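Lmo2349 protein (Listeria monocytogenes, PDB 4GVO) probably serves as the extracellular solute-binding component of an ABC transporter, capturing L-cystine or related amino acids for import. Local coordinates at residues T32-V36 with V73-M77; L46-F51 with K208-V213. All blocks are in the same frame, centred on the assembly; numbering follows the deposited sequence.

Interaction 1 (T32-V36 with V73-M77); sequences TGYDV and VAHQM. With HIS (histidine), chain E.
D35, in the first turn of helix 34-44, presents both carboxylate oxygens to Q76 of the ligand-binding loop. Its CB leaves the helix in the direction of 73-77, and CG lies anti to the carbonyl carbon, which turns the carboxylate to the loop. OD1 takes the side-chain amide: Q76 NE2 donates to D35 OD1 at 2.8 Å, almost straight at 173°. The approach uses the syn lone pair of OD1, and the acceptor lies practically in the amide plane although carboxylate and amide are turned 67° apart. OD2 accepts the backbone N-H of Q76, with N to OD2 2.9 Å and the donor also on the syn side but 29° out of the carboxylate plane; Y94 OH is a second partner of OD2. Bonds to backbone and side chain of one residue should fix the rotation of both groups. Beside them, Y34 CD2 lies 3.6 Å from Q76 NE2, which sits at the ring edge.

The backbone of Q76 also lines the pocket: Q76 O lies 2.6 Å from N of the bound histidine, so D35 is a second-shell residue to this ligand contact. N95 ND2 bonds to Q76 OE1. The contact is buried between the start of helix 34-44 and the loop joining strand 72-73 to helix 81-86, while helix 225-234 packs against Y34.

Interaction 2 (L46-F51 with K208-V213); sequences LPGYKF and KLSKKV. With NA (sodium ion), chain D.
Y49 directs its ring at helix 207-222, where L209 lies over one face and K208 and K212 meet the ring's outer end. This is strand-on-helix packing in the α/β domain of a family 3 extracellular solute-binding protein: the local axes of strand 49-51 and helix 208-213 cross at -81°, 12.0 Å apart. L209 CD1 makes a CH-pi contact, 4.2 Å from the Y49 ring centroid and 21° off the normal, displaced toward the rim on the side of CD1 and CE1. K212 runs at about a right angle to the tyrosine, and its CG lies 3.8 Å from Y49 CE2 in an oblique approach. The aliphatic part of K208, extended beyond CG, crosses by the hydroxyl, with CE 3.7 Å from Y49 OH.

F51, two residues along the strand, also faces the helix; its CZ touches L209 CD1, while V213 CG2 comes near the plane at the ring edge. L46 lies beside K212, its CD2 3.9 Å from K212 CB. No hydrogen bond spans the two segments, and the contacts are predominantly aliphatic and aromatic.

L46 and Y49 also bound a type I turn closed by Y49 N to L46 O. Their backbone carbonyls point to a sodium ion that D43 helps to bind, with L46 O at 2.3 Å and Y49 O at 2.2 Å from the metal.

Both interactions are largely buried, but they differ in depth: interaction 1 lies beside the ligand, its centre about 8 Å from the centre of the chain, whereas the centre of interaction 2 is about 22 Å from the centre of the chain, where K208 and K212 border the contact. Their centres are 16 Å apart and they do not touch. Helix 34-44 and strand 49-55 are consecutive, so one continuous part of the chain supplies the first segment of each. Strand 72-73 is another common neighbour, leading into the loop of interaction 1 and packing against F51 and L209. Near the pocket the chemistry is directional hydrogen bonding; toward the periphery it is apolar and CH-pi packing, while backbone carbonyls of L46 and Y49, with D43 and water, bind sodium.

Interaction 1 (T32-V36 with V73-M77)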
loop_
_atom_site.group_PDB
_atom_site.type_symbol
_atom_site.label_atom_id
_atom_site.label_comp_id
_atom_site.label_asym_id
_atom_site.label_seq_id
_atom_site.Cartn_x
_atom_site.Cartn_y
_atom_site.Cartn_z
ATOM N N THR A 32 -7.952 -12.629 2.517
ATOM C CA THR A 32 -6.640 -13.014 3.023
ATOM C C THR A 32 -5.565 -12.082 2.446
ATOM O O THR A 32 -5.894 -11.044 1.909
ATOM C CB THR A 32 -6.385 -14.522 2.741
ATOM O OG1 THR A 32 -5.236 -14.962 3.455
ATOM C CG2 THR A 32 -6.247 -14.829 1.216
ATOM N N GLY A 33 -4.282 -12.440 2.599
ATOM C CA GLY A 33 -3.146 -11.623 2.252
ATOM C C GLY A 33 -2.447 -11.090 3.489
ATOM O O GLY A 33 -2.976 -11.163 4.590
ATOM N N TYR A 34 -1.257 -10.525 3.286
ATOM C CA TYR A 34 -0.399 -10.077 4.383
ATOM C C TYR A 34 -1.130 -9.208 5.413
ATOM O O TYR A 34 -1.069 -9.459 6.582
ATOM C CB TYR A 34 0.749 -9.269 3.765
ATOM C CG TYR A 34 1.844 -8.852 4.717
ATOM C CD1 TYR A 34 2.551 -9.773 5.489
ATOM C CD2 TYR A 34 2.188 -7.528 4.841
ATOM C CE1 TYR A 34 3.539 -9.353 6.333
ATOM C CE2 TYR A 34 3.229 -7.109 5.680
ATOM C CZ TYR A 34 3.892 -8.019 6.432
ATOM O OH TYR A 34 4.924 -7.671 7.302
ATOM N N ASP A 35 -1.804 -8.150 4.976
ATOM C CA ASP A 35 -2.391 -7.206 5.917
ATOM C C ASP A 35 -3.540 -7.856 6.673
ATOM O O ASP A 35 -3.698 -7.639 7.891
ATOM C CB ASP A 35 -2.856 -5.949 5.213
ATOM C CG ASP A 35 -1.728 -4.993 4.860
ATOM O OD1 ASP A 35 -0.708 -5.461 4.299
ATOM O OD2 ASP A 35 -1.906 -3.744 5.066
ATOM N N VAL A 36 -4.345 -8.621 5.953
ATOM C CA VAL A 36 -5.474 -9.319 6.554
ATOM C C VAL A 36 -5.011 -10.327 7.581
ATOM O O VAL A 36 -5.522 -10.340 8.723
ATOM C CB VAL A 36 -6.334 -9.942 5.474
ATOM C CG1 VAL A 36 -7.432 -10.850 6.079
ATOM C CG2 VAL A 36 -6.896 -8.841 4.581
ATOM N N VAL A 73 -7.606 1.390 9.474
ATOM C CA VAL A 73 -7.396 1.030 8.050
ATOM C C VAL A 73 -6.100 0.239 7.960
ATOM O O VAL A 73 -5.071 0.653 8.545
ATOM C CB VAL A 73 -7.360 2.286 7.165
ATOM C CG1 VAL A 73 -6.851 1.969 5.757
ATOM C CG2 VAL A 73 -8.755 2.912 7.099
ATOM N N ALA A 74 -6.170 -0.872 7.226
ATOM C CA ALA A 74 -5.011 -1.741 6.907
ATOM C C ALA A 74 -4.943 -1.951 5.414
ATOM O O ALA A 74 -5.767 -2.676 4.875
ATOM C CB ALA A 74 -5.171 -3.092 7.607
ATOM N N HIS A 75 -4.050 -1.240 4.731
ATOM C CA HIS A 75 -3.888 -1.374 3.310
ATOM C C HIS A 75 -2.531 -0.868 2.887
ATOM O O HIS A 75 -2.429 0.017 2.044
ATOM C CB HIS A 75 -5.010 -0.606 2.566
ATOM C CG HIS A 75 -5.194 -1.013 1.116
ATOM N ND1 HIS A 75 -4.243 -0.827 0.148
ATOM C CD2 HIS A 75 -6.277 -1.624 0.483
ATOM C CE1 HIS A 75 -4.717 -1.323 -1.028
ATOM N NE2 HIS A 75 -5.954 -1.772 -0.837
ATOM N N GLN A 76 -1.483 -1.381 3.512
ATOM C CA GLN A 76 -0.116 -0.940 3.191
ATOM C C GLN A 76 0.006 0.584 3.252
ATOM O O GLN A 76 0.610 1.216 2.365
ATOM C CB GLN A 76 0.326 -1.498 1.858
ATOM C CG GLN A 76 0.579 -3.003 1.893
ATOM C CD GLN A 76 1.823 -3.350 2.677
ATOM O OE1 GLN A 76 2.901 -2.830 2.393
ATOM N NE2 GLN A 76 1.670 -4.203 3.685
ATOM N N MET A 77 -0.574 1.202 4.289
ATOM C CA MET A 77 -0.647 2.667 4.309
ATOM C C MET A 77 0.680 3.297 4.749
ATOM O O MET A 77 1.150 3.098 5.876
ATOM C CB MET A 77 -1.770 3.164 5.243
ATOM C CG MET A 77 -3.155 2.650 4.831
ATOM S SD MET A 77 -3.670 3.102 3.175
ATOM C CE MET A 77 -4.210 4.790 3.454
HETATM N N HIS E . 0.959 2.301 -0.018
HETATM C CA HIS E . -0.220 3.048 -0.556
HETATM C C HIS E . -0.506 4.305 0.195
HETATM O O HIS E . 0.068 4.495 1.277
HETATM C CB HIS E . -1.451 2.160 -0.548
HETATM C CG HIS E . -1.558 1.318 -1.783
HETATM N ND1 HIS E . -0.633 0.395 -2.082
HETATM C CD2 HIS E . -2.480 1.324 -2.858
HETATM C CE1 HIS E . -0.951 -0.169 -3.276
HETATM N NE2 HIS E . -2.088 0.388 -3.717
HETATM O OXT HIS E . -1.303 5.144 -0.287
#

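Interaction 2 (L46-F51 with K208-V213)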
loop_
_atom_site.group_PDB
_atom_site.type_symbol
_atom_site.label_atom_id
_atom_site.label_comp_id
_atom_site.label_asym_id
_atom_site.label_seq_id
_atom_site.Cartn_x
_atom_site.Cartn_y
_atom_site.Cartn_z
ATOM N N LEU A 46 -5.099 -10.064 21.321
ATOM C CA LEU A 46 -5.809 -8.992 22.057
ATOM C C LEU A 46 -7.167 -9.535 22.473
ATOM O O LEU A 46 -8.171 -9.380 21.760
ATOM C CB LEU A 46 -5.974 -7.782 21.139
ATOM C CG LEU A 46 -4.674 -6.964 20.907
ATOM C CD1 LEU A 46 -4.975 -5.838 19.897
ATOM C CD2 LEU A 46 -4.052 -6.384 22.193
ATOM N N PRO A 47 -7.210 -10.217 23.610
ATOM C CA PRO A 47 -8.475 -10.817 24.018
ATOM C C PRO A 47 -9.600 -9.846 24.365
ATOM O O PRO A 47 -10.769 -10.227 24.306
ATOM C CB PRO A 47 -8.078 -11.677 25.220
ATOM C CG PRO A 47 -6.810 -11.117 25.731
ATOM C CD PRO A 47 -6.104 -10.534 24.530
ATOM N N GLY A 48 -9.258 -8.582 24.607
ATOM C CA GLY A 48 -10.290 -7.583 24.880
ATOM C C GLY A 48 -10.923 -6.977 23.643
ATOM O O GLY A 48 -11.787 -6.111 23.736
ATOM N N TYR A 49 -10.504 -7.435 22.464
ATOM C CA TYR A 49 -10.978 -6.857 21.228
ATOM C C TYR A 49 -11.355 -7.996 20.265
ATOM O O TYR A 49 -10.787 -9.086 20.333
ATOM C CB TYR A 49 -9.892 -6.004 20.589
ATOM C CG TYR A 49 -9.552 -4.769 21.386
ATOM C CD1 TYR A 49 -10.308 -3.609 21.258
ATOM C CD2 TYR A 49 -8.527 -4.770 22.301
ATOM C CE1 TYR A 49 -10.015 -2.465 21.999
ATOM C CE2 TYR A 49 -8.220 -3.628 23.040
ATOM C CZ TYR A 49 -8.953 -2.468 22.861
ATOM O OH TYR A 49 -8.667 -1.334 23.570
ATOM N N LYS A 50 -12.284 -7.716 19.366
ATOM C CA LYS A 50 -12.627 -8.614 18.252
ATOM C C LYS A 50 -12.545 -7.772 17.006
ATOM O O LYS A 50 -13.212 -6.788 16.906
ATOM C CB LYS A 50 -14.053 -9.188 18.409
ATOM C CG LYS A 50 -14.508 -10.164 17.324
ATOM C CD LYS A 50 -16.024 -10.419 17.383
ATOM C CE LYS A 50 -16.822 -9.578 16.366
ATOM N NZ LYS A 50 -18.055 -8.963 16.946
ATOM N N PHE A 51 -11.750 -8.200 16.049
ATOM C CA PHE A 51 -11.541 -7.435 14.819
ATOM C C PHE A 51 -12.384 -8.053 13.727
ATOM O O PHE A 51 -12.363 -9.270 13.507
ATOM C CB PHE A 51 -10.067 -7.438 14.413
ATOM C CG PHE A 51 -9.176 -6.612 15.305
ATOM C CD1 PHE A 51 -8.845 -7.019 16.591
ATOM C CD2 PHE A 51 -8.611 -5.407 14.857
ATOM C CE1 PHE A 51 -8.028 -6.257 17.409
ATOM C CE2 PHE A 51 -7.778 -4.669 15.692
ATOM C CZ PHE A 51 -7.465 -5.122 16.952
ATOM N N LYS A 208 -5.834 4.398 22.837
ATOM C CA LYS A 208 -5.763 3.158 23.578
ATOM C C LYS A 208 -5.650 2.001 22.625
ATOM O O LYS A 208 -4.787 1.131 22.786
ATOM C CB LYS A 208 -6.995 2.996 24.530
ATOM C CG LYS A 208 -7.026 1.674 25.265
ATOM C CD LYS A 208 -8.127 1.608 26.303
ATOM C CE LYS A 208 -8.168 0.223 26.931
ATOM N NZ LYS A 208 -9.308 0.089 27.876
ATOM N N LEU A 209 -6.518 1.981 21.636
ATOM C CA LEU A 209 -6.456 0.917 20.610
ATOM C C LEU A 209 -5.106 0.896 19.898
ATOM O O LEU A 209 -4.512 -0.162 19.679
ATOM C CB LEU A 209 -7.587 1.074 19.615
ATOM C CG LEU A 209 -7.654 0.122 18.429
ATOM C CD1 LEU A 209 -7.772 -1.311 18.943
ATOM C CD2 LEU A 209 -8.845 0.503 17.546
ATOM N N SER A 210 -4.592 2.069 19.539
ATOM C CA SER A 210 -3.291 2.145 18.860
ATOM C C SER A 210 -2.178 1.524 19.705
ATOM O O SER A 210 -1.321 0.767 19.186
ATOM C CB SER A 210 -2.982 3.602 18.513
ATOM O OG SER A 210 -1.892 3.659 17.641
ATOM N N LYS A 211 -2.185 1.835 21.007
ATOM C CA LYS A 211 -1.199 1.250 21.921
ATOM C C LYS A 211 -1.307 -0.282 21.991
ATOM O O LYS A 211 -0.273 -0.965 21.999
ATOM C CB LYS A 211 -1.348 1.871 23.294
ATOM C CG LYS A 211 -0.293 1.482 24.301
ATOM C CD LYS A 211 -0.564 2.164 25.632
ATOM C CE LYS A 211 0.266 1.558 26.756
ATOM N NZ LYS A 211 -0.040 2.206 28.074
ATOM N N LYS A 212 -2.541 -0.790 22.041
ATOM C CA LYS A 212 -2.795 -2.232 22.085
ATOM C C LYS A 212 -2.287 -2.889 20.810
ATOM O O LYS A 212 -1.650 -3.952 20.843
ATOM C CB LYS A 212 -4.279 -2.535 22.337
ATOM C CG LYS A 212 -4.783 -2.088 23.716
ATOM C CD LYS A 212 -4.422 -3.045 24.813
ATOM C CE LYS A 212 -5.073 -2.630 26.134
ATOM N NZ LYS A 212 -4.768 -3.613 27.197
ATOM N N VAL A 213 -2.582 -2.280 19.679
ATOM C CA VAL A 213 -2.094 -2.797 18.399
ATOM C C VAL A 213 -0.572 -2.869 18.411
ATOM O O VAL A 213 0.017 -3.849 17.942
ATOM C CB VAL A 213 -2.656 -1.944 17.213
ATOM C CG1 VAL A 213 -1.929 -2.216 15.875
ATOM C CG2 VAL A 213 -4.155 -2.192 17.091
HETATM NA NA NA D . -9.097 -10.437 19.930
HETATM O O HOH W 1 -9.788 -12.509 20.612
#